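Local coordinates for protein OR486 (Synthetic construct, PDB 4R80) that is a de novo designed protein built to adopt a cystatin fold, one helix packed on a curved antiparallel sheet, with no known natural function, at residues Val14-Ile19 with Val42-Thr47. Residues are numbered along the deposited sequence; the frame is centred on the assembly and turned at random.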
loop_
_atom_site.group_PDB
_atom_site.type_symbol
_atom_site.label_atom_id
_atom_site.label_comp_id
_atom_site.label_asym_id
_atom_site.label_seq_id
_atom_site.Cartn_x
_atom_site.Cartn_y
_atom_site.Cartn_z
ATOM N N VAL A 14 -3.718 -5.853 1.261
ATOM C CA VAL A 14 -2.521 -6.600 0.896
ATOM C C VAL A 14 -1.323 -5.673 1.026
ATOM O O VAL A 14 -0.273 -6.051 1.548
ATOM C CB VAL A 14 -2.604 -7.138 -0.547
ATOM C CG1 VAL A 14 -1.233 -7.585 -1.037
ATOM C CG2 VAL A 14 -3.603 -8.279 -0.635
ATOM N N ALA A 15 -1.506 -4.447 0.556
ATOM C CA ALA A 15 -0.472 -3.427 0.607
ATOM C C ALA A 15 -0.133 -3.027 2.039
ATOM O O ALA A 15 1.038 -2.911 2.398
ATOM C CB ALA A 15 -0.921 -2.215 -0.173
ATOM N N LYS A 16 -1.163 -2.817 2.853
ATOM C CA LYS A 16 -0.972 -2.364 4.226
ATOM C C LYS A 16 -0.347 -3.446 5.103
ATOM O O LYS A 16 0.517 -3.159 5.932
ATOM C CB LYS A 16 -2.297 -1.892 4.825
ATOM C CG LYS A 16 -2.179 -1.315 6.225
ATOM C CD LYS A 16 -3.537 -0.886 6.756
ATOM C CE LYS A 16 -3.449 -0.438 8.203
ATOM N NZ LYS A 16 -4.799 -0.252 8.799
ATOM N N GLU A 17 -0.783 -4.687 4.913
ATOM C CA GLU A 17 -0.219 -5.813 5.650
ATOM C C GLU A 17 1.252 -5.971 5.295
ATOM O O GLU A 17 2.076 -6.316 6.141
ATOM C CB GLU A 17 -0.989 -7.102 5.351
ATOM C CG GLU A 17 -0.465 -8.331 6.086
ATOM C CD GLU A 17 -0.540 -8.196 7.597
ATOM O OE1 GLU A 17 -1.507 -7.587 8.100
ATOM O OE2 GLU A 17 0.375 -8.698 8.283
ATOM N N LYS A 18 1.575 -5.719 4.026
ATOM C CA LYS A 18 2.955 -5.733 3.564
ATOM C C LYS A 18 3.815 -4.693 4.278
ATOM O O LYS A 18 4.951 -4.964 4.656
ATOM C CB LYS A 18 3.019 -5.514 2.051
ATOM C CG LYS A 18 4.435 -5.442 1.504
ATOM C CD LYS A 18 5.193 -6.728 1.750
ATOM C CE LYS A 18 6.371 -6.857 0.806
ATOM N NZ LYS A 18 7.274 -7.971 1.200
ATOM N N ILE A 19 3.262 -3.495 4.463
ATOM C CA ILE A 19 3.983 -2.428 5.146
ATOM C C ILE A 19 4.106 -2.701 6.644
ATOM O O ILE A 19 5.143 -2.419 7.250
ATOM C CB ILE A 19 3.314 -1.057 4.909
ATOM C CG1 ILE A 19 3.202 -0.776 3.410
ATOM C CG2 ILE A 19 4.098 0.050 5.591
ATOM C CD1 ILE A 19 4.512 -0.902 2.668
ATOM N N VAL A 42 -1.343 2.046 -4.025
ATOM C CA VAL A 42 -1.733 2.407 -2.669
ATOM C C VAL A 42 -0.664 3.281 -2.020
ATOM O O VAL A 42 0.495 2.884 -1.900
ATOM C CB VAL A 42 -1.968 1.160 -1.799
ATOM C CG1 VAL A 42 -2.441 1.565 -0.412
ATOM C CG2 VAL A 42 -2.973 0.232 -2.463
ATOM N N GLU A 43 -1.068 4.480 -1.615
ATOM C CA GLU A 43 -0.171 5.426 -0.970
ATOM C C GLU A 43 -0.354 5.367 0.542
ATOM O O GLU A 43 -1.462 5.542 1.048
ATOM C CB GLU A 43 -0.465 6.835 -1.481
ATOM C CG GLU A 43 -0.265 6.988 -2.981
ATOM C CD GLU A 43 -0.681 8.352 -3.493
ATOM O OE1 GLU A 43 -0.594 9.333 -2.724
ATOM O OE2 GLU A 43 -1.114 8.440 -4.662
ATOM N N LEU A 44 0.737 5.122 1.264
ATOM C CA LEU A 44 0.681 5.031 2.718
ATOM C C LEU A 44 1.715 5.957 3.340
ATOM O O LEU A 44 2.732 6.275 2.725
ATOM C CB LEU A 44 0.916 3.590 3.190
ATOM C CG LEU A 44 0.089 2.484 2.530
ATOM C CD1 LEU A 44 0.823 1.976 1.320
ATOM C CD2 LEU A 44 -0.183 1.340 3.488
ATOM N N GLU A 45 1.445 6.388 4.574
ATOM C CA GLU A 45 2.347 7.276 5.292
ATOM C C GLU A 45 2.651 6.745 6.689
ATOM O O GLU A 45 1.759 6.310 7.411
ATOM C CB GLU A 45 1.746 8.683 5.385
ATOM C CG GLU A 45 2.637 9.700 6.091
ATOM C CD GLU A 45 2.113 11.119 5.983
ATOM O OE1 GLU A 45 1.156 11.339 5.216
ATOM O OE2 GLU A 45 2.656 12.012 6.663
ATOM N N ILE A 46 3.930 6.790 7.060
ATOM C CA ILE A 46 4.375 6.416 8.398
ATOM C C ILE A 46 4.990 7.618 9.111
ATOM O O ILE A 46 5.796 8.347 8.535
ATOM C CB ILE A 46 5.401 5.261 8.352
ATOM C CG1 ILE A 46 4.791 4.023 7.693
ATOM C CG2 ILE A 46 5.893 4.907 9.746
ATOM C CD1 ILE A 46 5.694 2.814 7.722
ATOM N N THR A 47 4.609 7.820 10.371
ATOM C CA THR A 47 5.151 8.916 11.167
ATOM C C THR A 47 5.577 8.414 12.540
ATOM O O THR A 47 4.764 8.256 13.448
ATOM C CB THR A 47 4.140 10.069 11.339
ATOM O OG1 THR A 47 3.806 10.609 10.055
ATOM C CG2 THR A 47 4.733 11.177 12.206
#
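Leu44, Ile19 and Ala15 carry most of the surface buried where the helix of this designed cystatin fold packs on its four-stranded antiparallel sheet. No hydrogen bond joins helix segment 14-19 to strand segment 42-47; the axes lie 9.4 Å apart at closest approach and run 35° from parallel, and every close contact is between carbon atoms. Leu44 buries the most surface. Its chi1 of -50° puts CG anti to the carbonyl carbon, beside the backbone N. The CD2 methyl rests against two helix residues, 3.9 Å from Lys16 CA and 4.0 Å from Ile19 CG1. Lys16 adds CB to this contact, while the extended rest of its chain leads away from the strand. Ile19 uses both branches, CG1 against the two methyls of Leu44 and CG2 toward the next inward-facing strand residue, Ile46; its side chain crosses each partner at a slant. One helical turn earlier the backbones are closer (CA to CA 6.8 Å for Ala15 and Val42). Val30 and Val57, on the two flanking strands, touch Leu44 and continue this layer across the sheet. Ala15 CB alone already meets the branched end of Val42, 3.9 Å from both CB and CG2, with CG1 at 4.1 Å.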